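Two-component response regulator yesN (Fusobacterium nucleatum, PDB 3LSG) probably acts as a DNA-binding transcription regulator of a two-component system, the present chain being its C-terminal AraC-type helix-turn-helix domain. Local coordinates at residues N9-S14 with Q49-Q54; T21-S26 with L31-L36; E73-V78 with N84-K89. One frame throughout, in Å; residues are numbered along the deposited sequence.

The domain is all helical, and helix 48-66 runs between two helix-turn-helix units, as in the AraC family, an arrangement that probably suits binding to DNA. Interaction 2 lies in the first unit, between helices 22-28 and 33-44. Interaction 3 makes the equivalent contact in the second, between helices 71-77 and 83-94. Interaction 1 brings helix 2-14 onto the linking helix, and the chain between its segments contains all of interaction 2; interaction 3 follows later. Interaction 1 touches both others, its centre about 13 Å from that of interaction 2 and 15 Å from that of interaction 3. Those two, 24 Å apart between centres, lie on opposite sides of the chain's centre, and each reaches the second subunit.

Interaction 1 of 3, residues N9-S14 with Q49-Q54; sequences NIIEES and QDYLLQ
Ile11 of helix 2-14 reaches across to Tyr51 and Leu52 of helix 48-66 and carries the contact from its side alone. It is a small, purely apolar meeting with no hydrogen bond across it, and the closest pair of CA atoms, those of Ile11 and Leu52, are 7.3 Å apart.

The two branches of Ile11 do different work. Its longer arm, CG1, stands opposite the carbonyl carbon (chi1 -61°) and runs on nearly extended, which carries the terminal CD1 to 3.8 Å from Tyr51 CE2, with Tyr51 CD2 equally near. CD1 approaches the ring obliquely. The short branch CG2 instead lies in the ring plane, meeting the edge at Tyr51 CE2 at 4.0 Å. One isoleucine thus meets the CD2-CE2 side of the ring with both of its branches. On the other helix, Tyr51 has CG anti to the backbone N (chi1 -176°); with CB already directed at helix 2-14, this sends the CD2-CE2 side to Ile11. Leu52 starts off less directly toward Ile11, but its end comes nearer, CD1 lying 4.4 Å from Ile11 CG2, a looser touch.

Close by, the last turn of helix 2-14 ties up its own serine: Ser14 OG donates to Ile10 O at 2.8 Å, a carbonyl that also takes a weak bond from Ser14 N. The bond satisfies the hydroxyl of a buried serine.

Further helices and a loop surround the contact. Phe40 and Phe44 of helix 33-44 pack edge-to-face with Tyr51, Tyr15 in the loop after helix 2-14 touches Leu52, and Glu12 forms a salt bridge with Lys55 one turn along helix 48-66. Ile10 meanwhile faces Leu25 and Lys28 of helix 22-28, so helix 2-14 bridges the first helix-turn-helix unit and the linking helix.

Interaction 2 of 3, residues T21-S26 with L31-L36; sequences TLSVLS and LSSGYL
Leu36 pushes its CD2 methyl in among three residues of the preceding helix. Leu22 CD1 is 3.5 Å from Leu36 CD2, tighter than usual for two carbons, as the two leucines slide past each other in opposite directions. Leu25, crossing Leu36 at about a right angle, brings its CG to 3.6 Å of the same methyl, and Ser26 CB closes in at 3.7 Å from Leu36 CD2.

Beside this apolar group lies a bent trio of serine hydroxyls with Ser33 OG in the middle. Ser26 OG stands between its own backbone N and carbonyl carbon (chi1 80°), where it shares a hydrogen bond of 3.2 Å with Ser33 OG; Ser23 OG is 3.2 Å from Ser33 OG. The stronger partner of Ser23 is Glu81 of the second subunit. Leu31 N closes the turn between the helices, donating to Ser26 O at 2.9 Å with a nearly straight N-H (171°).

Further out, both helices are started by N-caps. Ser32 OG accepts from Tyr35 N at 3.0 Å, while Thr21 OG1 takes a weak bond from Val24 N.

These helices form the first helix-turn-helix unit, 33-44 probably being its DNA-recognition helix, and rest on helix 48-66, where Phe48 touches Leu22 and Leu25.

Interaction 3 of 3, residues E73-V78 with N84-K89; sequences EIAEQV and NYFITK. With PO4 (phosphate ion), chain F.
Phe86 packs onto Ala75, Ile74 and Val78 in a buried, apolar helix-helix contact that joins the two helices of the second helix-turn-helix unit, 71-77 and 83-94, the latter probably the second recognition helix. There is no hydrogen bond across it. The helices come close at the alanine: Ala75 CB is 3.7 Å from Phe86 CB, and Ala75 CA lies over one face of the ring, offset toward its rim. With CG turned away from the backbone N (chi1 164°), the ring extends toward helix 71-77. Its far end meets Ile74, whose CG2 is 3.8 Å from Phe86 CZ, and Val78 crosses Phe86 at about a right angle, its CG2 4.1 Å from Phe86 CE1.

Another face of helix 83-94 holds a phosphate ion, probably from the crystallisation liquor. Tyr85 OH donates to phosphate O4 at 2.6 Å, with O4 at the ring's edge and in its plane, and Lys89 NZ donates to phosphate O3 at 2.6 Å. In Lys89, chi1 (-73°) puts CG over one face of the Tyr85 ring, and the bend at chi2 turns the rest of the chain toward the phosphate. Tyr85 and Lys89 of the second subunit bind the same ion, so it sits between the two copies.

Met57 and Ala60 of helix 48-66 cover Phe86, as does Pro98 of helix 98-101. Leu64 and Lys59 of the linking helix meet Ile74 and Val78, so both helices rest on helix 48-66.

Interaction 1 of 3, residues N9-S14 with Q49-Q54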
ATOM      1  N   ASN A   9       1.442 -16.296  12.275  1.00 33.55           N
ATOM      2  CA  ASN A   9       0.833 -17.359  11.483  1.00 31.43           C
ATOM      3  C   ASN A   9      -0.159 -16.828  10.463  1.00 31.54           C
ATOM      4  O   ASN A   9      -0.187 -17.270   9.320  1.00 35.47           O
ATOM      5  CB  ASN A   9       0.119 -18.372  12.389  1.00 37.98           C
ATOM      6  CG  ASN A   9       1.083 -19.246  13.159  1.00 49.01           C
ATOM      7  OD1 ASN A   9       2.303 -19.076  13.078  1.00 48.10           O
ATOM      8  ND2 ASN A   9       0.537 -20.191  13.920  1.00 55.94           N
ATOM      9  N   ILE A  10      -1.001 -15.901  10.895  1.00 32.14           N
ATOM     10  CA  ILE A  10      -1.978 -15.309   9.999  1.00 29.74           C
ATOM     11  C   ILE A  10      -1.252 -14.660   8.834  1.00 28.11           C
ATOM     12  O   ILE A  10      -1.627 -14.836   7.675  1.00 32.02           O
ATOM     13  CB  ILE A  10      -2.834 -14.242  10.726  1.00 29.78           C
ATOM     14  CG1 ILE A  10      -3.659 -14.877  11.843  1.00 26.92           C
ATOM     15  CG2 ILE A  10      -3.780 -13.538   9.759  1.00 21.04           C
ATOM     16  CD1 ILE A  10      -4.379 -13.831  12.666  1.00 29.07           C
ATOM     17  N   ILE A  11      -0.210 -13.898   9.140  1.00 23.58           N
ATOM     18  CA  ILE A  11       0.527 -13.219   8.086  1.00 22.28           C
ATOM     19  C   ILE A  11       1.222 -14.218   7.145  1.00 22.85           C
ATOM     20  O   ILE A  11       1.246 -14.021   5.935  1.00 28.22           O
ATOM     21  CB  ILE A  11       1.541 -12.213   8.663  1.00 21.05           C
ATOM     22  CG1 ILE A  11       0.801 -11.140   9.469  1.00 24.25           C
ATOM     23  CG2 ILE A  11       2.363 -11.593   7.538  1.00 21.51           C
ATOM     24  CD1 ILE A  11       1.697 -10.308  10.367  1.00 22.20           C
ATOM     25  N   GLU A  12       1.754 -15.303   7.696  1.00 30.80           N
ATOM     26  CA  GLU A  12       2.418 -16.304   6.867  1.00 34.51           C
ATOM     27  C   GLU A  12       1.441 -16.941   5.875  1.00 38.36           C
ATOM     28  O   GLU A  12       1.788 -17.243   4.722  1.00 30.32           O
ATOM     29  CB  GLU A  12       3.070 -17.372   7.740  1.00 35.45           C
ATOM     30  CG  GLU A  12       3.602 -18.559   6.957  1.00 44.67           C
ATOM     31  CD  GLU A  12       4.614 -18.168   5.886  1.00 47.46           C
ATOM     32  OE1 GLU A  12       5.343 -17.173   6.080  1.00 46.32           O
ATOM     33  OE2 GLU A  12       4.690 -18.870   4.853  1.00 44.85           O
ATOM     34  N   GLU A  13       0.212 -17.130   6.336  1.00 31.68           N
ATOM     35  CA  GLU A  13      -0.833 -17.741   5.539  1.00 37.78           C
ATOM     36  C   GLU A  13      -1.387 -16.744   4.531  1.00 38.92           C
ATOM     37  O   GLU A  13      -1.832 -17.125   3.451  1.00 46.31           O
ATOM     38  CB  GLU A  13      -1.953 -18.222   6.471  1.00 51.67           C
ATOM     39  CG  GLU A  13      -2.744 -19.403   5.953  1.00 68.33           C
ATOM     40  CD  GLU A  13      -3.991 -18.983   5.206  1.00 77.85           C
ATOM     41  OE1 GLU A  13      -4.828 -18.270   5.804  1.00 82.33           O
ATOM     42  OE2 GLU A  13      -4.140 -19.376   4.029  1.00 78.44           O
ATOM     43  N   SER A  14      -1.332 -15.460   4.870  1.00 29.39           N
ATOM     44  CA  SER A  14      -2.105 -14.466   4.134  1.00 28.36           C
ATOM     45  C   SER A  14      -1.317 -13.531   3.230  1.00 23.73           C
ATOM     46  O   SER A  14      -1.913 -12.824   2.402  1.00 22.67           O
ATOM     47  CB  SER A  14      -2.947 -13.617   5.108  1.00 33.75           C
ATOM     48  OG  SER A  14      -3.784 -14.424   5.920  1.00 29.62           O
ATOM     49  N   GLN A  49       2.748  -2.751   8.227  1.00 19.56           N
ATOM     50  CA  GLN A  49       2.957  -2.639   6.785  1.00 21.20           C
ATOM     51  C   GLN A  49       4.388  -3.005   6.357  1.00 21.10           C
ATOM     52  O   GLN A  49       4.589  -3.583   5.296  1.00 20.90           O
ATOM     53  CB  GLN A  49       2.610  -1.228   6.293  1.00 19.46           C
ATOM     54  CG  GLN A  49       1.124  -0.869   6.371  1.00 17.35           C
ATOM     55  CD  GLN A  49       0.696  -0.305   7.737  1.00 19.92           C
ATOM     56  OE1 GLN A  49       1.426  -0.384   8.734  1.00 20.93           O
ATOM     57  NE2 GLN A  49      -0.489   0.276   7.775  1.00 17.90           N
ATOM     58  N   ASP A  50       5.377  -2.628   7.167  1.00 20.76           N
ATOM     59  CA  ASP A  50       6.781  -2.914   6.866  1.00 21.37           C
ATOM     60  C   ASP A  50       7.057  -4.407   7.043  1.00 23.57           C
ATOM     61  O   ASP A  50       7.821  -5.003   6.297  1.00 20.38           O
ATOM     62  CB  ASP A  50       7.719  -2.129   7.797  1.00 24.22           C
ATOM     63  CG  ASP A  50       7.711  -0.628   7.523  1.00 34.08           C
ATOM     64  OD1 ASP A  50       7.017  -0.196   6.583  1.00 33.52           O
ATOM     65  OD2 ASP A  50       8.407   0.117   8.253  1.00 35.86           O
ATOM     66  N   TYR A  51       6.452  -5.000   8.068  1.00 20.76           N
ATOM     67  CA  TYR A  51       6.602  -6.428   8.296  1.00 18.37           C
ATOM     68  C   TYR A  51       5.981  -7.199   7.133  1.00 19.28           C
ATOM     69  O   TYR A  51       6.538  -8.186   6.649  1.00 22.38           O
ATOM     70  CB  TYR A  51       5.953  -6.825   9.624  1.00 21.32           C
ATOM     71  CG  TYR A  51       6.135  -8.286   9.996  1.00 22.67           C
ATOM     72  CD1 TYR A  51       7.146  -8.682  10.858  1.00 22.91           C
ATOM     73  CD2 TYR A  51       5.282  -9.256   9.498  1.00 24.60           C
ATOM     74  CE1 TYR A  51       7.304 -10.020  11.214  1.00 36.91           C
ATOM     75  CE2 TYR A  51       5.429 -10.586   9.832  1.00 25.96           C
ATOM     76  CZ  TYR A  51       6.439 -10.964  10.697  1.00 33.03           C
ATOM     77  OH  TYR A  51       6.583 -12.287  11.030  1.00 36.48           O
ATOM     78  N   LEU A  52       4.817  -6.749   6.685  1.00 19.86           N
ATOM     79  CA  LEU A  52       4.143  -7.428   5.590  1.00 21.31           C
ATOM     80  C   LEU A  52       4.982  -7.296   4.309  1.00 18.30           C
ATOM     81  O   LEU A  52       5.190  -8.267   3.594  1.00 21.67           O
ATOM     82  CB  LEU A  52       2.742  -6.854   5.376  1.00 16.19           C
ATOM     83  CG  LEU A  52       2.007  -7.377   4.134  1.00 15.17           C
ATOM     84  CD1 LEU A  52       1.903  -8.906   4.097  1.00 16.30           C
ATOM     85  CD2 LEU A  52       0.618  -6.729   4.009  1.00 19.49           C
ATOM     86  N   LEU A  53       5.472  -6.091   4.048  1.00 15.73           N
ATOM     87  CA  LEU A  53       6.343  -5.856   2.906  1.00 14.59           C
ATOM     88  C   LEU A  53       7.572  -6.773   2.958  1.00 17.15           C
ATOM     89  O   LEU A  53       7.920  -7.417   1.976  1.00 17.36           O
ATOM     90  CB  LEU A  53       6.754  -4.382   2.842  1.00 15.53           C
ATOM     91  CG  LEU A  53       7.751  -4.081   1.719  1.00 23.33           C
ATOM     92  CD1 LEU A  53       7.098  -4.392   0.362  1.00 20.69           C
ATOM     93  CD2 LEU A  53       8.212  -2.633   1.772  1.00 26.13           C
ATOM     94  N   GLN A  54       8.196  -6.874   4.126  1.00 19.89           N
ATOM     95  CA  GLN A  54       9.373  -7.736   4.257  1.00 23.10           C
ATOM     96  C   GLN A  54       9.091  -9.205   3.924  1.00 22.47           C
ATOM     97  O   GLN A  54       9.883  -9.847   3.254  1.00 21.04           O
ATOM     98  CB  GLN A  54       9.967  -7.644   5.658  1.00 20.34           C
ATOM     99  CG  GLN A  54      11.038  -8.668   5.914  1.00 27.30           C
ATOM    100  CD  GLN A  54      11.692  -8.476   7.258  1.00 40.28           C
ATOM    101  OE1 GLN A  54      11.197  -7.719   8.090  1.00 40.75           O
ATOM    102  NE2 GLN A  54      12.818  -9.149   7.475  1.00 40.14           N
TER

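Interaction 2 of 3, residues T21-S26 with L31-L36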
ATOM      1  N   THR A  21      -4.720  -6.769   4.333  1.00 25.82           N
ATOM      2  CA  THR A  21      -4.340  -5.465   4.847  1.00 24.66           C
ATOM      3  C   THR A  21      -4.371  -5.463   6.373  1.00 25.50           C
ATOM      4  O   THR A  21      -4.739  -6.456   7.009  1.00 23.30           O
ATOM      5  CB  THR A  21      -5.326  -4.382   4.372  1.00 29.63           C
ATOM      6  OG1 THR A  21      -6.625  -4.648   4.919  1.00 32.35           O
ATOM      7  CG2 THR A  21      -5.431  -4.382   2.855  1.00 33.33           C
ATOM      8  N   LEU A  22      -3.988  -4.331   6.951  1.00 18.68           N
ATOM      9  CA  LEU A  22      -4.050  -4.134   8.399  1.00 20.71           C
ATOM     10  C   LEU A  22      -5.464  -4.396   8.906  1.00 22.15           C
ATOM     11  O   LEU A  22      -5.647  -5.051   9.928  1.00 19.33           O
ATOM     12  CB  LEU A  22      -3.598  -2.708   8.773  1.00 19.10           C
ATOM     13  CG  LEU A  22      -3.714  -2.350  10.263  1.00 26.23           C
ATOM     14  CD1 LEU A  22      -2.865  -3.272  11.083  1.00 20.33           C
ATOM     15  CD2 LEU A  22      -3.327  -0.907  10.545  1.00 35.53           C
ATOM     16  N   SER A  23      -6.454  -3.907   8.163  1.00 23.39           N
ATOM     17  CA  SER A  23      -7.867  -4.059   8.528  1.00 25.82           C
ATOM     18  C   SER A  23      -8.368  -5.514   8.522  1.00 23.61           C
ATOM     19  O   SER A  23      -9.183  -5.913   9.360  1.00 23.52           O
ATOM     20  CB  SER A  23      -8.735  -3.187   7.608  1.00 31.97           C
ATOM     21  OG  SER A  23      -8.502  -1.810   7.875  1.00 38.13           O
ATOM     22  N   VAL A  24      -7.884  -6.304   7.574  1.00 22.13           N
ATOM     23  CA  VAL A  24      -8.237  -7.717   7.514  1.00 23.07           C
ATOM     24  C   VAL A  24      -7.642  -8.426   8.733  1.00 20.88           C
ATOM     25  O   VAL A  24      -8.314  -9.223   9.391  1.00 21.59           O
ATOM     26  CB  VAL A  24      -7.720  -8.361   6.207  1.00 25.07           C
ATOM     27  CG1 VAL A  24      -7.953  -9.875   6.208  1.00 24.79           C
ATOM     28  CG2 VAL A  24      -8.376  -7.714   4.995  1.00 25.63           C
ATOM     29  N   LEU A  25      -6.380  -8.128   9.043  1.00 19.44           N
ATOM     30  CA  LEU A  25      -5.755  -8.697  10.237  1.00 23.46           C
ATOM     31  C   LEU A  25      -6.502  -8.297  11.516  1.00 25.74           C
ATOM     32  O   LEU A  25      -6.808  -9.129  12.371  1.00 22.81           O
ATOM     33  CB  LEU A  25      -4.289  -8.271  10.344  1.00 15.01           C
ATOM     34  CG  LEU A  25      -3.510  -8.826  11.540  1.00 20.42           C
ATOM     35  CD1 LEU A  25      -3.613 -10.366  11.615  1.00 25.08           C
ATOM     36  CD2 LEU A  25      -2.053  -8.417  11.465  1.00 23.51           C
ATOM     37  N   SER A  26      -6.807  -7.020  11.648  1.00 19.62           N
ATOM     38  CA  SER A  26      -7.382  -6.548  12.897  1.00 21.05           C
ATOM     39  C   SER A  26      -8.738  -7.225  13.116  1.00 25.54           C
ATOM     40  O   SER A  26      -9.082  -7.621  14.237  1.00 22.89           O
ATOM     41  CB  SER A  26      -7.468  -5.009  12.904  1.00 21.38           C
ATOM     42  OG  SER A  26      -8.597  -4.563  12.172  1.00 28.86           O
ATOM     43  N   LEU A  31      -9.844  -6.792  16.874  1.00 22.10           N
ATOM     44  CA  LEU A  31      -9.271  -5.516  17.309  1.00 23.91           C
ATOM     45  C   LEU A  31      -9.572  -4.419  16.297  1.00 19.38           C
ATOM     46  O   LEU A  31      -9.824  -4.693  15.136  1.00 22.02           O
ATOM     47  CB  LEU A  31      -7.754  -5.642  17.456  1.00 24.06           C
ATOM     48  CG  LEU A  31      -7.206  -6.747  18.365  1.00 21.71           C
ATOM     49  CD1 LEU A  31      -5.692  -6.832  18.228  1.00 25.14           C
ATOM     50  CD2 LEU A  31      -7.592  -6.475  19.811  1.00 21.89           C
ATOM     51  N   SER A  32      -9.526  -3.172  16.734  1.00 26.41           N
ATOM     52  CA  SER A  32      -9.514  -2.062  15.792  1.00 23.80           C
ATOM     53  C   SER A  32      -8.140  -1.962  15.112  1.00 22.45           C
ATOM     54  O   SER A  32      -7.123  -2.343  15.677  1.00 20.22           O
ATOM     55  CB  SER A  32      -9.807  -0.754  16.515  1.00 22.47           C
ATOM     56  OG  SER A  32      -8.723  -0.438  17.375  1.00 20.21           O
ATOM     57  N   SER A  33      -8.118  -1.453  13.890  1.00 18.50           N
ATOM     58  CA  SER A  33      -6.864  -1.209  13.183  1.00 25.87           C
ATOM     59  C   SER A  33      -5.972  -0.233  13.951  1.00 20.95           C
ATOM     60  O   SER A  33      -4.748  -0.402  14.004  1.00 22.08           O
ATOM     61  CB  SER A  33      -7.159  -0.647  11.795  1.00 29.15           C
ATOM     62  OG  SER A  33      -7.731  -1.665  11.005  1.00 37.12           O
ATOM     63  N   GLY A  34      -6.601   0.785  14.527  1.00 18.34           N
ATOM     64  CA  GLY A  34      -5.913   1.773  15.340  1.00 20.29           C
ATOM     65  C   GLY A  34      -5.153   1.163  16.499  1.00 24.23           C
ATOM     66  O   GLY A  34      -3.994   1.484  16.709  1.00 21.16           O
ATOM     67  N   TYR A  35      -5.799   0.286  17.266  1.00 20.54           N
ATOM     68  CA  TYR A  35      -5.085  -0.390  18.342  1.00 16.49           C
ATOM     69  C   TYR A  35      -4.069  -1.424  17.839  1.00 17.21           C
ATOM     70  O   TYR A  35      -2.951  -1.507  18.354  1.00 21.32           O
ATOM     71  CB  TYR A  35      -6.048  -1.030  19.346  1.00 19.46           C
ATOM     72  CG  TYR A  35      -5.292  -1.784  20.394  1.00 27.84           C
ATOM     73  CD1 TYR A  35      -4.612  -1.106  21.405  1.00 26.84           C
ATOM     74  CD2 TYR A  35      -5.197  -3.172  20.345  1.00 27.78           C
ATOM     75  CE1 TYR A  35      -3.884  -1.799  22.358  1.00 30.77           C
ATOM     76  CE2 TYR A  35      -4.472  -3.871  21.298  1.00 31.39           C
ATOM     77  CZ  TYR A  35      -3.824  -3.181  22.303  1.00 32.69           C
ATOM     78  OH  TYR A  35      -3.106  -3.880  23.252  1.00 43.79           O
ATOM     79  N   LEU A  36      -4.445  -2.223  16.840  1.00 19.17           N
ATOM     80  CA  LEU A  36      -3.489  -3.194  16.307  1.00 22.65           C
ATOM     81  C   LEU A  36      -2.214  -2.507  15.816  1.00 21.37           C
ATOM     82  O   LEU A  36      -1.109  -2.992  16.040  1.00 22.70           O
ATOM     83  CB  LEU A  36      -4.100  -4.022  15.185  1.00 20.63           C
ATOM     84  CG  LEU A  36      -3.141  -5.026  14.536  1.00 22.65           C
ATOM     85  CD1 LEU A  36      -2.626  -6.030  15.546  1.00 16.25           C
ATOM     86  CD2 LEU A  36      -3.827  -5.724  13.368  1.00 20.27           C
TER

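Interaction 3 of 3, residues E73-V78 with N84-K89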
ATOM      1  N   GLU A  73       4.549 -12.676 -12.733  1.00 18.82           N
ATOM      2  CA  GLU A  73       4.162 -13.901 -12.021  1.00 22.00           C
ATOM      3  C   GLU A  73       4.595 -13.857 -10.562  1.00 24.32           C
ATOM      4  O   GLU A  73       3.836 -14.201  -9.666  1.00 20.41           O
ATOM      5  CB  GLU A  73       4.784 -15.128 -12.665  1.00 23.85           C
ATOM      6  CG  GLU A  73       4.360 -15.378 -14.095  1.00 30.84           C
ATOM      7  CD  GLU A  73       4.937 -16.673 -14.655  1.00 26.64           C
ATOM      8  OE1 GLU A  73       6.139 -16.701 -14.992  1.00 28.40           O
ATOM      9  OE2 GLU A  73       4.182 -17.664 -14.765  1.00 37.39           O
ATOM     10  N   ILE A  74       5.832 -13.454 -10.335  1.00 22.11           N
ATOM     11  CA  ILE A  74       6.321 -13.276  -8.979  1.00 23.98           C
ATOM     12  C   ILE A  74       5.494 -12.231  -8.232  1.00 23.90           C
ATOM     13  O   ILE A  74       5.122 -12.456  -7.088  1.00 20.22           O
ATOM     14  CB  ILE A  74       7.799 -12.907  -8.968  1.00 18.97           C
ATOM     15  CG1 ILE A  74       8.623 -14.086  -9.488  1.00 21.29           C
ATOM     16  CG2 ILE A  74       8.256 -12.545  -7.554  1.00 16.03           C
ATOM     17  CD1 ILE A  74      10.084 -13.705  -9.799  1.00 22.53           C
ATOM     18  N   ALA A  75       5.190 -11.107  -8.877  1.00 21.90           N
ATOM     19  CA  ALA A  75       4.347 -10.082  -8.251  1.00 19.39           C
ATOM     20  C   ALA A  75       3.049 -10.714  -7.765  1.00 22.00           C
ATOM     21  O   ALA A  75       2.647 -10.546  -6.616  1.00 21.18           O
ATOM     22  CB  ALA A  75       4.047  -8.950  -9.233  1.00 15.66           C
ATOM     23  N   GLU A  76       2.400 -11.466  -8.641  1.00 28.64           N
ATOM     24  CA  GLU A  76       1.134 -12.102  -8.297  1.00 30.04           C
ATOM     25  C   GLU A  76       1.295 -13.059  -7.116  1.00 27.32           C
ATOM     26  O   GLU A  76       0.452 -13.128  -6.234  1.00 28.16           O
ATOM     27  CB  GLU A  76       0.594 -12.873  -9.502  1.00 33.84           C
ATOM     28  CG  GLU A  76      -0.679 -13.635  -9.220  1.00 48.23           C
ATOM     29  CD  GLU A  76      -1.212 -14.304 -10.466  1.00 69.96           C
ATOM     30  OE1 GLU A  76      -0.394 -14.882 -11.215  1.00 74.24           O
ATOM     31  OE2 GLU A  76      -2.441 -14.244 -10.699  1.00 80.22           O
ATOM     32  N   GLN A  77       2.397 -13.788  -7.101  1.00 22.39           N
ATOM     33  CA  GLN A  77       2.601 -14.808  -6.081  1.00 26.61           C
ATOM     34  C   GLN A  77       3.009 -14.247  -4.721  1.00 22.07           C
ATOM     35  O   GLN A  77       3.006 -14.968  -3.727  1.00 30.17           O
ATOM     36  CB  GLN A  77       3.606 -15.844  -6.580  1.00 24.71           C
ATOM     37  CG  GLN A  77       3.026 -16.642  -7.729  1.00 29.11           C
ATOM     38  CD  GLN A  77       3.928 -17.752  -8.199  1.00 28.92           C
ATOM     39  OE1 GLN A  77       4.730 -18.284  -7.434  1.00 30.66           O
ATOM     40  NE2 GLN A  77       3.802 -18.112  -9.469  1.00 31.72           N
ATOM     41  N   VAL A  78       3.368 -12.971  -4.670  1.00 20.76           N
ATOM     42  CA  VAL A  78       3.716 -12.363  -3.378  1.00 23.96           C
ATOM     43  C   VAL A  78       2.731 -11.271  -2.981  1.00 26.42           C
ATOM     44  O   VAL A  78       3.030 -10.417  -2.150  1.00 27.87           O
ATOM     45  CB  VAL A  78       5.182 -11.861  -3.322  1.00 22.08           C
ATOM     46  CG1 VAL A  78       6.118 -13.002  -3.701  1.00 25.01           C
ATOM     47  CG2 VAL A  78       5.385 -10.670  -4.259  1.00 18.03           C
ATOM     48  N   ASN A  84       4.347  -3.374 -11.874  1.00 23.65           N
ATOM     49  CA  ASN A  84       5.252  -2.233 -11.812  1.00 26.88           C
ATOM     50  C   ASN A  84       5.391  -1.671 -10.408  1.00 22.83           C
ATOM     51  O   ASN A  84       6.465  -1.218 -10.023  1.00 21.98           O
ATOM     52  CB  ASN A  84       4.843  -1.153 -12.798  1.00 27.96           C
ATOM     53  CG  ASN A  84       5.113  -1.567 -14.221  1.00 29.23           C
ATOM     54  OD1 ASN A  84       6.182  -2.102 -14.524  1.00 31.57           O
ATOM     55  ND2 ASN A  84       4.148  -1.346 -15.097  1.00 30.72           N
ATOM     56  N   TYR A  85       4.313  -1.731  -9.636  1.00 17.99           N
ATOM     57  CA  TYR A  85       4.375  -1.328  -8.238  1.00 23.35           C
ATOM     58  C   TYR A  85       5.265  -2.299  -7.467  1.00 23.56           C
ATOM     59  O   TYR A  85       6.096  -1.889  -6.675  1.00 21.79           O
ATOM     60  CB  TYR A  85       2.977  -1.251  -7.614  1.00 18.45           C
ATOM     61  CG  TYR A  85       2.961  -0.498  -6.292  1.00 20.13           C
ATOM     62  CD1 TYR A  85       3.306   0.855  -6.231  1.00 20.49           C
ATOM     63  CD2 TYR A  85       2.608  -1.139  -5.113  1.00 21.13           C
ATOM     64  CE1 TYR A  85       3.296   1.544  -5.030  1.00 24.42           C
ATOM     65  CE2 TYR A  85       2.584  -0.464  -3.904  1.00 25.23           C
ATOM     66  CZ  TYR A  85       2.928   0.877  -3.863  1.00 31.30           C
ATOM     67  OH  TYR A  85       2.900   1.541  -2.652  1.00 33.36           O
ATOM     68  N   PHE A  86       5.079  -3.591  -7.702  1.00 19.04           N
ATOM     69  CA  PHE A  86       6.004  -4.608  -7.192  1.00 19.71           C
ATOM     70  C   PHE A  86       7.473  -4.274  -7.487  1.00 20.64           C
ATOM     71  O   PHE A  86       8.315  -4.327  -6.606  1.00 21.80           O
ATOM     72  CB  PHE A  86       5.683  -5.997  -7.761  1.00 17.46           C
ATOM     73  CG  PHE A  86       6.821  -7.000  -7.593  1.00 14.96           C
ATOM     74  CD1 PHE A  86       7.176  -7.472  -6.330  1.00 18.00           C
ATOM     75  CD2 PHE A  86       7.532  -7.445  -8.683  1.00 19.89           C
ATOM     76  CE1 PHE A  86       8.226  -8.378  -6.169  1.00 16.54           C
ATOM     77  CE2 PHE A  86       8.574  -8.364  -8.535  1.00 21.76           C
ATOM     78  CZ  PHE A  86       8.919  -8.825  -7.286  1.00 17.44           C
ATOM     79  N   ILE A  87       7.774  -3.923  -8.730  1.00 21.51           N
ATOM     80  CA  ILE A  87       9.147  -3.584  -9.098  1.00 19.25           C
ATOM     81  C   ILE A  87       9.665  -2.371  -8.310  1.00 25.23           C
ATOM     82  O   ILE A  87      10.808  -2.371  -7.841  1.00 21.96           O
ATOM     83  CB  ILE A  87       9.267  -3.342 -10.621  1.00 20.63           C
ATOM     84  CG1 ILE A  87       9.265  -4.675 -11.388  1.00 19.93           C
ATOM     85  CG2 ILE A  87      10.536  -2.563 -10.946  1.00 25.78           C
ATOM     86  CD1 ILE A  87       8.907  -4.505 -12.880  1.00 28.05           C
ATOM     87  N   THR A  88       8.821  -1.350  -8.134  1.00 18.68           N
ATOM     88  CA  THR A  88       9.228  -0.175  -7.374  1.00 24.50           C
ATOM     89  C   THR A  88       9.478  -0.486  -5.895  1.00 25.65           C
ATOM     90  O   THR A  88      10.408   0.068  -5.301  1.00 22.16           O
ATOM     91  CB  THR A  88       8.225   0.996  -7.479  1.00 34.37           C
ATOM     92  OG1 THR A  88       7.029   0.671  -6.760  1.00 41.06           O
ATOM     93  CG2 THR A  88       7.895   1.299  -8.932  1.00 34.28           C
ATOM     94  N   LYS A  89       8.662  -1.354  -5.297  1.00 19.97           N
ATOM     95  CA  LYS A  89       8.881  -1.714  -3.895  1.00 19.91           C
ATOM     96  C   LYS A  89      10.161  -2.544  -3.766  1.00 19.78           C
ATOM     97  O   LYS A  89      10.956  -2.332  -2.856  1.00 16.90           O
ATOM     98  CB  LYS A  89       7.680  -2.483  -3.312  1.00 22.59           C
ATOM     99  CG  LYS A  89       6.428  -1.632  -3.053  1.00 24.77           C
ATOM    100  CD  LYS A  89       6.695  -0.598  -1.964  1.00 32.51           C
ATOM    101  CE  LYS A  89       5.417   0.039  -1.458  1.00 37.15           C
ATOM    102  NZ  LYS A  89       5.715   1.207  -0.573  1.00 39.77           N
TER
HETATM  103  P   PO4 F   1       2.168   1.299   0.660  1.00 38.39           P
HETATM  104  O1  PO4 F   1       2.369   0.381   1.834  1.00 41.54           O
HETATM  105  O2  PO4 F   1       1.096   2.314   0.958  1.00 43.82           O
HETATM  106  O3  PO4 F   1       3.470   2.015   0.380  1.00 34.31           O
HETATM  107  O4  PO4 F   1       1.756   0.484  -0.540  1.00 44.24           O